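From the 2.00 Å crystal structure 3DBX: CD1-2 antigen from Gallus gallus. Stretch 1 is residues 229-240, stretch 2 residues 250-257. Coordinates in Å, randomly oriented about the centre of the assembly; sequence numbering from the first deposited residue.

Stretch 1 229-240: EVPPSPALSTGT
Stretch 2 (250-257) QLRSTLLV

The most unusual feature of this contact is the load on one carbonyl: Ser-237 O accepts the short hydrogen bond from Thr-254 N (2.6 Å, 169° at the hydrogen), a weak one from Ser-253 OG (3.4 Å) and a CA-H...O contact from Ser-253 CA (3.4 Å). The return bond, Ser-237 N to Thr-254 O, measures 2.8 Å at 170°, so this antiparallel pair closes both ways, its CA atoms 5.2 Å apart.

The strand axes approach to 4.6 Å, with N-to-C directions 177° apart. Register runs Ala-235/Leu-256, Leu-236/Leu-255, Ser-237/Thr-254, Thr-238/Ser-253 and Gly-239/Arg-252. Leu-236/Leu-255 and Thr-238/Ser-253 are non-hydrogen-bonded pairs, with CA separations of 4.5 and 4.1 Å. Paired strand residues have extended phi/psi, such as -129/123 at Ser-237 and -135/151 at Thr-254.

A type I turn, Ser-233 to Leu-236, leads into the pairing; Pro-234 (-52/-24) and Ala-235 (-67/-26) occupy its corners, and Leu-236 N donates to Ser-233 O at 3.0 Å. Ala-235 O then accepts from Leu-256 N (2.8 Å, 168°). At the other end, Gly-239 N donates to Arg-252 O (2.8 Å, 152°). An ideal CB on Gly-239 would lie 2.9 Å from Arg-252 O, a clash.

Leu-236 (chi1 t, chi2 t), Thr-238 (t), Ser-253 (t) and Leu-255 (chi1 t, chi2 p) share one sheet face. There Leu-255 CD1 gathers apolar neighbours: Val-230 CG1 at 3.9 Å, Leu-236 CG at 4.0 Å and Ala-235 CB at 4.2 Å. Ser-237 (t) and Thr-254 (p) occupy the opposite face, Ser-237 CB lying 3.7 Å from Thr-254 OG1.

Water bridges add further links: water 1 donates to Ala-235 O (3.1 Å) and hydrogen-bonds Thr-254 OG1 (2.7 Å), while water 3 donates to Thr-240 O (2.5 Å) and accepts from Arg-252 N (3.0 Å).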

ATOM      1  N   GLU A 229       0.973  30.991  -4.202  1.00 63.52           N
ATOM      2  CA  GLU A 229       1.069  29.607  -4.670  1.00 61.82           C
ATOM      3  C   GLU A 229       1.463  29.460  -6.140  1.00 61.96           C
ATOM      4  O   GLU A 229       0.867  30.073  -7.014  1.00 67.50           O
ATOM      5  CB  GLU A 229      -0.228  28.822  -4.390  1.00 62.65           C
ATOM      6  CG  GLU A 229      -0.140  27.340  -4.766  1.00 60.89           C
ATOM      7  CD  GLU A 229      -1.429  26.550  -4.519  1.00 63.75           C
ATOM      8  OE1 GLU A 229      -2.435  27.132  -4.046  1.00 71.21           O
ATOM      9  OE2 GLU A 229      -1.433  25.328  -4.793  1.00 66.45           O
ATOM     10  N   VAL A 230       2.475  28.634  -6.396  1.00 57.94           N
ATOM     11  CA  VAL A 230       2.860  28.273  -7.750  1.00 58.62           C
ATOM     12  C   VAL A 230       1.804  27.314  -8.286  1.00 60.80           C
ATOM     13  O   VAL A 230       1.615  26.233  -7.723  1.00 58.20           O
ATOM     14  CB  VAL A 230       4.264  27.588  -7.812  1.00 53.94           C
ATOM     15  CG1 VAL A 230       4.616  27.193  -9.238  1.00 55.08           C
ATOM     16  CG2 VAL A 230       5.330  28.493  -7.247  1.00 51.36           C
ATOM     17  N   PRO A 231       1.122  27.698  -9.385  1.00 66.52           N
ATOM     18  CA  PRO A 231       0.145  26.807  -9.998  1.00 69.45           C
ATOM     19  C   PRO A 231       0.853  25.606 -10.626  1.00 67.32           C
ATOM     20  O   PRO A 231       2.069  25.669 -10.827  1.00 64.74           O
ATOM     21  CB  PRO A 231      -0.496  27.690 -11.078  1.00 76.05           C
ATOM     22  CG  PRO A 231       0.580  28.658 -11.428  1.00 76.10           C
ATOM     23  CD  PRO A 231       1.228  28.973 -10.121  1.00 70.73           C
ATOM     24  N   PRO A 232       0.106  24.539 -10.979  1.00 69.28           N
ATOM     25  CA  PRO A 232       0.819  23.379 -11.493  1.00 67.46           C
ATOM     26  C   PRO A 232       1.200  23.594 -12.960  1.00 71.66           C
ATOM     27  O   PRO A 232       0.416  24.123 -13.745  1.00 76.97           O
ATOM     28  CB  PRO A 232      -0.194  22.231 -11.352  1.00 69.23           C
ATOM     29  CG  PRO A 232      -1.511  22.864 -10.870  1.00 72.27           C
ATOM     30  CD  PRO A 232      -1.359  24.347 -11.026  1.00 73.84           C
ATOM     31  N   SER A 233       2.425  23.198 -13.286  1.00 69.15           N
ATOM     32  CA  SER A 233       2.980  23.240 -14.621  1.00 71.77           C
ATOM     33  C   SER A 233       4.021  22.112 -14.690  1.00 68.30           C
ATOM     34  O   SER A 233       4.282  21.457 -13.666  1.00 64.73           O
ATOM     35  CB  SER A 233       3.617  24.609 -14.857  1.00 72.68           C
ATOM     36  OG  SER A 233       4.608  24.883 -13.886  1.00 67.72           O
ATOM     37  N   PRO A 234       4.609  21.862 -15.879  1.00 71.17           N
ATOM     38  CA  PRO A 234       5.746  20.945 -15.985  1.00 68.43           C
ATOM     39  C   PRO A 234       6.895  21.273 -15.007  1.00 62.21           C
ATOM     40  O   PRO A 234       7.658  20.386 -14.658  1.00 60.34           O
ATOM     41  CB  PRO A 234       6.215  21.140 -17.429  1.00 72.94           C
ATOM     42  CG  PRO A 234       5.011  21.566 -18.163  1.00 79.13           C
ATOM     43  CD  PRO A 234       4.237  22.413 -17.200  1.00 77.13           C
ATOM     44  N   ALA A 235       6.991  22.525 -14.564  1.00 59.70           N
ATOM     45  CA  ALA A 235       8.011  22.957 -13.626  1.00 54.90           C
ATOM     46  C   ALA A 235       7.857  22.329 -12.240  1.00 50.67           C
ATOM     47  O   ALA A 235       8.830  22.201 -11.516  1.00 46.83           O
ATOM     48  CB  ALA A 235       8.007  24.468 -13.505  1.00 54.59           C
ATOM     49  N   LEU A 236       6.634  21.939 -11.885  1.00 52.10           N
ATOM     50  CA  LEU A 236       6.307  21.520 -10.517  1.00 49.45           C
ATOM     51  C   LEU A 236       5.966  20.031 -10.488  1.00 50.43           C
ATOM     52  O   LEU A 236       5.099  19.567 -11.221  1.00 53.85           O
ATOM     53  CB  LEU A 236       5.113  22.345  -9.997  1.00 50.43           C
ATOM     54  CG  LEU A 236       4.896  22.651  -8.507  1.00 47.33           C
ATOM     55  CD1 LEU A 236       3.458  23.070  -8.352  1.00 52.96           C
ATOM     56  CD2 LEU A 236       5.148  21.490  -7.649  1.00 43.26           C
ATOM     57  N   SER A 237       6.647  19.276  -9.642  1.00 48.13           N
ATOM     58  CA  SER A 237       6.321  17.874  -9.470  1.00 49.83           C
ATOM     59  C   SER A 237       6.160  17.573  -7.983  1.00 47.21           C
ATOM     60  O   SER A 237       7.043  17.840  -7.185  1.00 43.21           O
ATOM     61  CB  SER A 237       7.410  16.989 -10.094  1.00 51.38           C
ATOM     62  OG  SER A 237       7.279  15.623  -9.690  1.00 53.14           O
ATOM     63  N   THR A 238       5.006  17.052  -7.600  1.00 49.19           N
ATOM     64  CA  THR A 238       4.898  16.554  -6.243  1.00 48.68           C
ATOM     65  C   THR A 238       4.889  15.044  -6.322  1.00 49.48           C
ATOM     66  O   THR A 238       4.167  14.459  -7.142  1.00 54.24           O
ATOM     67  CB  THR A 238       3.719  17.142  -5.467  1.00 48.60           C
ATOM     68  OG1 THR A 238       3.598  16.451  -4.204  1.00 48.56           O
ATOM     69  CG2 THR A 238       2.409  17.074  -6.289  1.00 54.00           C
ATOM     70  N   GLY A 239       5.769  14.425  -5.546  1.00 47.16           N
ATOM     71  CA  GLY A 239       5.952  12.988  -5.611  1.00 47.67           C
ATOM     72  C   GLY A 239       4.814  12.247  -4.938  1.00 47.50           C
ATOM     73  O   GLY A 239       3.826  12.840  -4.467  1.00 47.11           O
ATOM     74  N   THR A 240       4.972  10.932  -4.894  1.00 47.77           N
ATOM     75  CA  THR A 240       4.006  10.053  -4.289  1.00 47.53           C
ATOM     76  C   THR A 240       4.437   9.920  -2.835  1.00 42.08           C
ATOM     77  O   THR A 240       5.610  10.131  -2.509  1.00 39.55           O
ATOM     78  CB  THR A 240       3.989   8.693  -5.015  1.00 50.91           C
ATOM     79  OG1 THR A 240       3.711   8.903  -6.405  1.00 59.59           O
ATOM     80  CG2 THR A 240       2.918   7.784  -4.475  1.00 54.67           C
ATOM     81  N   GLN A 250       6.358   9.877   4.100  1.00 25.77           N
ATOM     82  CA  GLN A 250       7.332  10.817   3.590  1.00 25.73           C
ATOM     83  C   GLN A 250       6.929  11.183   2.143  1.00 26.72           C
ATOM     84  O   GLN A 250       6.399  10.366   1.439  1.00 26.08           O
ATOM     85  CB  GLN A 250       8.642  10.064   3.413  1.00 28.82           C
ATOM     86  CG  GLN A 250       9.657  10.479   4.347  1.00 31.87           C
ATOM     87  CD  GLN A 250      10.953   9.777   4.121  1.00 32.45           C
ATOM     88  OE1 GLN A 250      11.253   8.763   4.768  1.00 35.73           O
ATOM     89  NE2 GLN A 250      11.755  10.329   3.241  1.00 34.07           N
ATOM     90  N   LEU A 251       7.267  12.378   1.692  1.00 26.46           N
ATOM     91  CA  LEU A 251       6.880  12.860   0.355  1.00 28.11           C
ATOM     92  C   LEU A 251       7.994  13.833  -0.019  1.00 28.56           C
ATOM     93  O   LEU A 251       8.581  14.480   0.868  1.00 27.16           O
ATOM     94  CB  LEU A 251       5.543  13.663   0.465  1.00 29.23           C
ATOM     95  CG  LEU A 251       4.820  14.213  -0.759  1.00 31.86           C
ATOM     96  CD1 LEU A 251       3.398  14.530  -0.327  1.00 38.26           C
ATOM     97  CD2 LEU A 251       5.459  15.492  -1.196  1.00 37.97           C
ATOM     98  N   ARG A 252       8.266  13.950  -1.314  1.00 30.19           N
ATOM     99  CA  ARG A 252       9.196  14.940  -1.850  1.00 31.45           C
ATOM    100  C   ARG A 252       8.411  15.755  -2.892  1.00 31.07           C
ATOM    101  O   ARG A 252       7.753  15.155  -3.760  1.00 31.33           O
ATOM    102  CB  ARG A 252      10.303  14.173  -2.571  1.00 33.35           C
ATOM    103  CG  ARG A 252      11.758  14.481  -2.197  1.00 36.48           C
ATOM    104  CD  ARG A 252      12.694  13.451  -2.957  1.00 39.08           C
ATOM    105  NE  ARG A 252      13.750  14.100  -3.756  1.00 48.56           N
ATOM    106  CZ  ARG A 252      13.666  14.396  -5.061  1.00 50.62           C
ATOM    107  NH1 ARG A 252      12.561  14.124  -5.756  1.00 52.94           N
ATOM    108  NH2 ARG A 252      14.697  14.965  -5.675  1.00 50.55           N
ATOM    109  N   SER A 253       8.464  17.091  -2.817  1.00 28.88           N
ATOM    110  CA  SER A 253       7.902  17.938  -3.878  1.00 30.84           C
ATOM    111  C   SER A 253       9.047  18.713  -4.514  1.00 30.68           C
ATOM    112  O   SER A 253       9.981  19.051  -3.815  1.00 29.87           O
ATOM    113  CB  SER A 253       6.867  18.915  -3.323  1.00 30.90           C
ATOM    114  OG  SER A 253       6.329  19.689  -4.404  1.00 37.34           O
ATOM    115  N   THR A 254       9.006  18.955  -5.829  1.00 31.79           N
ATOM    116  CA  THR A 254      10.108  19.677  -6.457  1.00 31.27           C
ATOM    117  C   THR A 254       9.594  20.725  -7.404  1.00 32.90           C
ATOM    118  O   THR A 254       8.508  20.545  -8.004  1.00 34.60           O
ATOM    119  CB  THR A 254      11.098  18.756  -7.253  1.00 32.52           C
ATOM    120  OG1 THR A 254      10.462  18.220  -8.410  1.00 36.12           O
ATOM    121  CG2 THR A 254      11.676  17.613  -6.398  1.00 29.14           C
ATOM    122  N   LEU A 255      10.380  21.797  -7.556  1.00 31.70           N
ATOM    123  CA  LEU A 255      10.057  22.905  -8.449  1.00 32.67           C
ATOM    124  C   LEU A 255      11.303  23.277  -9.241  1.00 33.56           C
ATOM    125  O   LEU A 255      12.334  23.605  -8.643  1.00 31.95           O
ATOM    126  CB  LEU A 255       9.587  24.128  -7.659  1.00 31.57           C
ATOM    127  CG  LEU A 255       9.158  25.377  -8.456  1.00 36.83           C
ATOM    128  CD1 LEU A 255       7.938  25.072  -9.306  1.00 38.42           C
ATOM    129  CD2 LEU A 255       8.905  26.576  -7.556  1.00 37.37           C
ATOM    130  N   LEU A 256      11.223  23.233 -10.569  1.00 35.96           N
ATOM    131  CA  LEU A 256      12.296  23.811 -11.392  1.00 38.52           C
ATOM    132  C   LEU A 256      12.236  25.342 -11.437  1.00 40.45           C
ATOM    133  O   LEU A 256      11.180  25.919 -11.682  1.00 42.61           O
ATOM    134  CB  LEU A 256      12.298  23.235 -12.802  1.00 41.58           C
ATOM    135  CG  LEU A 256      12.662  21.746 -12.867  1.00 43.25           C
ATOM    136  CD1 LEU A 256      11.987  21.058 -14.065  1.00 49.14           C
ATOM    137  CD2 LEU A 256      14.171  21.579 -12.967  1.00 43.57           C
ATOM    138  N   VAL A 257      13.369  25.992 -11.169  1.00 39.93           N
ATOM    139  CA  VAL A 257      13.461  27.443 -11.235  1.00 42.83           C
ATOM    140  C   VAL A 257      14.714  27.856 -12.017  1.00 45.55           C
ATOM    141  O   VAL A 257      15.643  27.065 -12.170  1.00 43.97           O
ATOM    142  CB  VAL A 257      13.460  28.072  -9.819  1.00 41.04           C
ATOM    143  CG1 VAL A 257      12.197  27.664  -9.042  1.00 36.88           C
ATOM    144  CG2 VAL A 257      14.717  27.656  -9.029  1.00 39.45           C
TER
HETATM  145  O   HOH W   1      10.041  19.430 -10.768  1.00 39.81           O
HETATM  146  O   HOH W   2       8.644  14.890  -6.727  1.00 46.70           O
HETATM  147  O   HOH W   3       7.819  11.334  -2.796  1.00 31.36           O